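Alpha-/beta-galactoside alpha-2,3-sialyltransferase (Photobacterium phosphoreum, PDB 2ZWI) probably transfers sialic acid from a CMP-activated donor onto galactosides, as a glycosyltransferase of the GT-B fold that binds CMP and a zinc ion. Local coordinates at residues A[44-49]-A[215-220]; A[139-144]-A[156-161]. One frame throughout, in Å; residues are numbered along the deposited sequence.

Interaction 1. Residues A[44-49]-A[215-220]; sequences ETLLES and YNFTGF
L46 reaches from helix 44-50 to helix 208-218 and lodges its forked end between N216 and F217, the tight part of this contact. One prong, CD2, rests 3.7 Å from CD1 of the F217 ring; the branch point CG stands over a face of that ring, 4.2 Å above its plane and displaced toward the rim. With CG trans to the backbone N (chi1 -178°), the branch is carried toward helix 208-218. Both helices belong to the N-terminal half of a GT-B glycosyltransferase, the half built on the seven-stranded parallel sheet, and M20 and I24 of helix 14-26 also pack on F217, placing the ring among three helices.

The other prong faces a looser border. Within 215-220, CD1 of L46 reaches just CB of N216, 3.9 Å away, and N216 is exposed; its amide takes no part in the touch. K213, one turn earlier on helix 208-218, and I41, in the loop ahead of helix 44-50, also pack on L46, and K213 meets the side chain of S49 as well.

Interaction 2. Residues A[139-144]-A[156-161]; sequences KDNIQS and IENIYG
I142 and N158, followed by N141, bury most of the surface where the long helix 128-147 meets the single-turn helix 156-159. This is a local helix-helix contact: after the long helix a short loop leads into a single turn that packs against its side, all in the half of the GT-B fold that carries the seven-stranded parallel sheet.

I142 supplies the hydrocarbon side, its end methyl resting against backbone carbonyls. Its CG1 branch lies trans to the carbonyl carbon (chi1 -62°), and an extended second torsion carries CD1 across to the backbone of the other segment. There the methyl sits 3.4 Å from the carbonyl O of N158 and equally far from that of G161. G161 has no side chain, and its backbone lies directly against CD1 of I142. The G161 carbonyl is not left to the methyl alone, since Q164 NE2 bonds to it.

N158 and N141 provide the polar share. Their side chains meet crosswise, the two amide planes turned 82° apart, and N141 donates through ND2 to OD1 of N158 over 2.9 Å. At 169° the N-H...O bond is nearly straight; OD1 receives it on a lone pair in its own carbonyl plane. The other end of the N158 amide is anchored separately, ND2 bonding to the carbonyl O of D153 in the connecting loop. The buried amide is therefore held at both ends, which fixes its flip and presents the oxygen to N141. A water beside the pair extends the link toward E157, donating to OE2 at 2.7 Å and accepting only a weak bond from N141 ND2, 3.4 Å away.

How the interactions relate
Both contacts join helices in the half of the molecule built on the seven-stranded parallel sheet, yet they are separate: their centres lie 35 Å apart and their nearest atoms about 22 Å. In chain order, 44-49 comes first, then 139-144 and 156-161, and finally 215-220, so interaction 2 is nested inside the long loop closed by interaction 1. Interaction 2 is local, just before strand 168-172. Interaction 1 joins parts of the chain 166 residues apart, packing a helix that follows 195-197, the last strand of the sheet, against one that leads into 52-54, the strand at its opposite edge. Both lie away from the CMP and zinc sites.

Interaction 1. Residues A[44-49]-A[215-220]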
loop_
_atom_site.group_PDB
_atom_site.type_symbol
_atom_site.label_atom_id
_atom_site.label_comp_id
_atom_site.label_asym_id
_atom_site.label_seq_id
_atom_site.Cartn_x
_atom_site.Cartn_y
_atom_site.Cartn_z
ATOM N N GLU A 44 -4.703 25.156 2.412
ATOM C CA GLU A 44 -5.216 25.742 1.181
ATOM C C GLU A 44 -4.148 26.181 0.193
ATOM O O GLU A 44 -4.353 26.107 -1.015
ATOM C CB GLU A 44 -6.184 26.879 1.481
ATOM C CG GLU A 44 -7.514 26.380 1.985
ATOM C CD GLU A 44 -8.263 25.554 0.952
ATOM O OE1 GLU A 44 -8.322 25.986 -0.225
ATOM O OE2 GLU A 44 -8.784 24.472 1.320
ATOM N N THR A 45 -3.015 26.632 0.714
ATOM C CA THR A 45 -1.846 26.966 -0.098
ATOM C C THR A 45 -1.330 25.722 -0.831
ATOM O O THR A 45 -1.070 25.772 -2.040
ATOM C CB THR A 45 -0.733 27.580 0.777
ATOM O OG1 THR A 45 -1.305 28.616 1.582
ATOM C CG2 THR A 45 0.377 28.165 -0.079
ATOM N N LEU A 46 -1.202 24.617 -0.093
ATOM C CA LEU A 46 -0.849 23.323 -0.669
ATOM C C LEU A 46 -1.857 22.946 -1.758
ATOM O O LEU A 46 -1.469 22.651 -2.880
ATOM C CB LEU A 46 -0.784 22.235 0.424
ATOM C CG LEU A 46 -0.398 20.793 0.077
ATOM C CD1 LEU A 46 1.056 20.687 -0.362
ATOM C CD2 LEU A 46 -0.648 19.909 1.280
ATOM N N LEU A 47 -3.147 22.985 -1.428
ATOM C CA LEU A 47 -4.194 22.599 -2.376
ATOM C C LEU A 47 -4.183 23.479 -3.632
ATOM O O LEU A 47 -4.307 22.977 -4.745
ATOM C CB LEU A 47 -5.583 22.557 -1.709
ATOM C CG LEU A 47 -5.850 21.387 -0.744
ATOM C CD1 LEU A 47 -7.146 21.577 0.061
ATOM C CD2 LEU A 47 -5.859 20.016 -1.462
ATOM N N GLU A 48 -3.986 24.781 -3.452
ATOM C CA GLU A 48 -3.918 25.699 -4.594
ATOM C C GLU A 48 -2.706 25.442 -5.502
ATOM O O GLU A 48 -2.784 25.633 -6.717
ATOM C CB GLU A 48 -3.976 27.162 -4.132
ATOM C CG GLU A 48 -5.400 27.659 -3.864
ATOM C CD GLU A 48 -5.453 28.968 -3.064
ATOM O OE1 GLU A 48 -6.524 29.233 -2.457
ATOM O OE2 GLU A 48 -4.434 29.711 -3.023
ATOM N N SER A 49 -1.598 24.997 -4.911
ATOM C CA SER A 49 -0.393 24.666 -5.674
ATOM C C SER A 49 -0.567 23.419 -6.563
ATOM O O SER A 49 0.168 23.249 -7.535
ATOM C CB SER A 49 0.832 24.519 -4.759
ATOM O OG SER A 49 0.767 23.326 -3.989
ATOM N N TYR A 215 6.717 16.467 2.051
ATOM C CA TYR A 215 6.690 16.697 3.501
ATOM C C TYR A 215 5.416 17.394 3.930
ATOM O O TYR A 215 4.833 17.036 4.953
ATOM C CB TYR A 215 7.890 17.516 3.975
ATOM C CG TYR A 215 9.233 17.000 3.522
ATOM C CD1 TYR A 215 9.459 15.639 3.335
ATOM C CD2 TYR A 215 10.288 17.880 3.300
ATOM C CE1 TYR A 215 10.695 15.173 2.911
ATOM C CE2 TYR A 215 11.526 17.425 2.891
ATOM C CZ TYR A 215 11.726 16.078 2.698
ATOM O OH TYR A 215 12.960 15.634 2.288
ATOM N N ASN A 216 4.988 18.392 3.151
ATOM C CA ASN A 216 3.760 19.135 3.465
ATOM C C ASN A 216 2.480 18.289 3.382
ATOM O O ASN A 216 1.627 18.372 4.262
ATOM C CB ASN A 216 3.643 20.393 2.606
ATOM C CG ASN A 216 4.628 21.475 3.018
ATOM O OD1 ASN A 216 5.087 21.513 4.159
ATOM N ND2 ASN A 216 4.962 22.360 2.081
ATOM N N PHE A 217 2.358 17.496 2.322
ATOM C CA PHE A 217 1.261 16.532 2.154
ATOM C C PHE A 217 1.120 15.537 3.312
ATOM O O PHE A 217 0.023 15.288 3.801
ATOM C CB PHE A 217 1.492 15.714 0.878
ATOM C CG PHE A 217 0.720 16.189 -0.303
ATOM C CD1 PHE A 217 -0.635 16.511 -0.188
ATOM C CD2 PHE A 217 1.329 16.256 -1.552
ATOM C CE1 PHE A 217 -1.363 16.928 -1.290
ATOM C CE2 PHE A 217 0.615 16.669 -2.674
ATOM C CZ PHE A 217 -0.739 17.006 -2.542
ATOM N N THR A 218 2.249 14.965 3.720
ATOM C CA THR A 218 2.279 13.862 4.676
ATOM C C THR A 218 2.395 14.328 6.123
ATOM O O THR A 218 2.073 13.577 7.057
ATOM C CB THR A 218 3.466 12.923 4.378
ATOM O OG1 THR A 218 4.680 13.686 4.370
ATOM C CG2 THR A 218 3.285 12.246 3.024
ATOM N N GLY A 219 2.870 15.559 6.308
ATOM C CA GLY A 219 3.199 16.074 7.636
ATOM C C GLY A 219 4.437 15.399 8.200
ATOM O O GLY A 219 4.677 15.446 9.403
ATOM N N PHE A 220 5.220 14.761 7.332
ATOM C CA PHE A 220 6.413 14.038 7.759
ATOM C C PHE A 220 7.681 14.613 7.138
ATOM O O PHE A 220 7.740 14.841 5.933
ATOM C CB PHE A 220 6.314 12.536 7.446
ATOM C CG PHE A 220 7.597 11.786 7.706
ATOM C CD1 PHE A 220 8.018 11.517 9.014
ATOM C CD2 PHE A 220 8.403 11.379 6.652
ATOM C CE1 PHE A 220 9.210 10.846 9.254
ATOM C CE2 PHE A 220 9.612 10.710 6.891
ATOM C CZ PHE A 220 10.009 10.445 8.195
#

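Interaction 2. Residues A[139-144]-A[156-161]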
loop_
_atom_site.group_PDB
_atom_site.type_symbol
_atom_site.label_atom_id
_atom_site.label_comp_id
_atom_site.label_asym_id
_atom_site.label_seq_id
_atom_site.Cartn_x
_atom_site.Cartn_y
_atom_site.Cartn_z
ATOM N N LYS A 139 -15.791 -9.489 -16.199
ATOM C CA LYS A 139 -16.284 -8.345 -16.972
ATOM C C LYS A 139 -17.763 -8.022 -16.665
ATOM O O LYS A 139 -18.102 -6.876 -16.353
ATOM C CB LYS A 139 -16.046 -8.542 -18.469
ATOM C CG LYS A 139 -16.258 -7.282 -19.293
ATOM C CD LYS A 139 -15.932 -7.481 -20.773
ATOM C CE LYS A 139 -16.153 -6.182 -21.543
ATOM N NZ LYS A 139 -15.634 -6.247 -22.945
ATOM N N ASP A 140 -18.625 -9.036 -16.729
ATOM C CA ASP A 140 -20.056 -8.880 -16.411
ATOM C C ASP A 140 -20.324 -8.504 -14.957
ATOM O O ASP A 140 -21.238 -7.726 -14.693
ATOM C CB ASP A 140 -20.855 -10.151 -16.765
ATOM C CG ASP A 140 -21.258 -10.219 -18.235
ATOM O OD1 ASP A 140 -21.265 -9.174 -18.934
ATOM O OD2 ASP A 140 -21.592 -11.335 -18.699
ATOM N N ASN A 141 -19.548 -9.073 -14.028
ATOM C CA ASN A 141 -19.608 -8.709 -12.602
ATOM C C ASN A 141 -19.408 -7.208 -12.417
ATOM O O ASN A 141 -20.185 -6.536 -11.732
ATOM C CB ASN A 141 -18.486 -9.392 -11.791
ATOM C CG ASN A 141 -18.697 -10.881 -11.568
ATOM O OD1 ASN A 141 -19.791 -11.431 -11.767
ATOM N ND2 ASN A 141 -17.618 -11.550 -11.122
ATOM N N ILE A 142 -18.332 -6.700 -13.017
ATOM C CA ILE A 142 -17.947 -5.292 -12.885
ATOM C C ILE A 142 -18.966 -4.379 -13.569
ATOM O O ILE A 142 -19.384 -3.372 -13.006
ATOM C CB ILE A 142 -16.527 -5.040 -13.471
ATOM C CG1 ILE A 142 -15.469 -5.844 -12.701
ATOM C CG2 ILE A 142 -16.186 -3.532 -13.497
ATOM C CD1 ILE A 142 -14.224 -6.091 -13.502
ATOM N N GLN A 143 -19.363 -4.739 -14.786
ATOM C CA GLN A 143 -20.356 -3.966 -15.511
ATOM C C GLN A 143 -21.687 -3.904 -14.752
ATOM O O GLN A 143 -22.274 -2.832 -14.650
ATOM C CB GLN A 143 -20.534 -4.487 -16.940
ATOM C CG GLN A 143 -21.359 -3.566 -17.847
ATOM C CD GLN A 143 -20.718 -2.198 -18.065
ATOM O OE1 GLN A 143 -19.605 -2.089 -18.589
ATOM N NE2 GLN A 143 -21.431 -1.146 -17.681
ATOM N N SER A 144 -22.134 -5.036 -14.203
ATOM C CA SER A 144 -23.365 -5.088 -13.396
ATOM C C SER A 144 -23.325 -4.182 -12.167
ATOM O O SER A 144 -24.326 -3.546 -11.832
ATOM C CB SER A 144 -23.686 -6.514 -12.946
ATOM O OG SER A 144 -23.820 -7.385 -14.045
ATOM N N ILE A 156 -10.392 -11.320 -6.391
ATOM C CA ILE A 156 -9.221 -11.082 -7.245
ATOM C C ILE A 156 -9.576 -10.813 -8.705
ATOM O O ILE A 156 -9.108 -9.828 -9.298
ATOM C CB ILE A 156 -8.196 -12.247 -7.143
ATOM C CG1 ILE A 156 -7.259 -12.018 -5.963
ATOM C CG2 ILE A 156 -7.387 -12.412 -8.457
ATOM C CD1 ILE A 156 -6.693 -10.576 -5.841
ATOM N N GLU A 157 -10.419 -11.674 -9.272
ATOM C CA GLU A 157 -10.805 -11.555 -10.678
ATOM C C GLU A 157 -11.519 -10.227 -10.999
ATOM O O GLU A 157 -11.405 -9.709 -12.116
ATOM C CB GLU A 157 -11.623 -12.779 -11.126
ATOM C CG GLU A 157 -13.001 -12.965 -10.446
ATOM C CD GLU A 157 -12.964 -13.787 -9.163
ATOM O OE1 GLU A 157 -11.887 -13.939 -8.532
ATOM O OE2 GLU A 157 -14.034 -14.280 -8.769
ATOM N N ASN A 158 -12.236 -9.681 -10.017
ATOM C CA ASN A 158 -12.972 -8.421 -10.178
ATOM C C ASN A 158 -12.098 -7.196 -10.021
ATOM O O ASN A 158 -12.062 -6.339 -10.907
ATOM C CB ASN A 158 -14.151 -8.347 -9.192
ATOM C CG ASN A 158 -15.303 -9.257 -9.592
ATOM O OD1 ASN A 158 -15.298 -9.837 -10.671
ATOM N ND2 ASN A 158 -16.300 -9.372 -8.723
ATOM N N ILE A 159 -11.391 -7.118 -8.895
ATOM C CA ILE A 159 -10.537 -5.956 -8.612
ATOM C C ILE A 159 -9.395 -5.819 -9.624
ATOM O O ILE A 159 -9.037 -4.705 -9.979
ATOM C CB ILE A 159 -10.056 -5.906 -7.137
ATOM C CG1 ILE A 159 -9.051 -7.026 -6.822
ATOM C CG2 ILE A 159 -11.258 -5.970 -6.194
ATOM C CD1 ILE A 159 -8.525 -7.006 -5.389
ATOM N N TYR A 160 -8.867 -6.942 -10.118
ATOM C CA TYR A 160 -7.868 -6.891 -11.192
ATOM C C TYR A 160 -8.455 -7.019 -12.612
ATOM O O TYR A 160 -7.719 -7.281 -13.579
ATOM C CB TYR A 160 -6.736 -7.909 -10.954
ATOM C CG TYR A 160 -5.790 -7.536 -9.826
ATOM C CD1 TYR A 160 -4.912 -6.457 -9.955
ATOM C CD2 TYR A 160 -5.762 -8.266 -8.637
ATOM C CE1 TYR A 160 -4.035 -6.100 -8.919
ATOM C CE2 TYR A 160 -4.879 -7.933 -7.603
ATOM C CZ TYR A 160 -4.017 -6.844 -7.752
ATOM O OH TYR A 160 -3.149 -6.498 -6.735
ATOM N N GLY A 161 -9.768 -6.810 -12.750
ATOM C CA GLY A 161 -10.441 -7.090 -14.016
ATOM C C GLY A 161 -10.972 -5.892 -14.787
ATOM O O GLY A 161 -11.691 -6.070 -15.777
HETATM O O HOH W 1 -15.906 -14.467 -10.709
#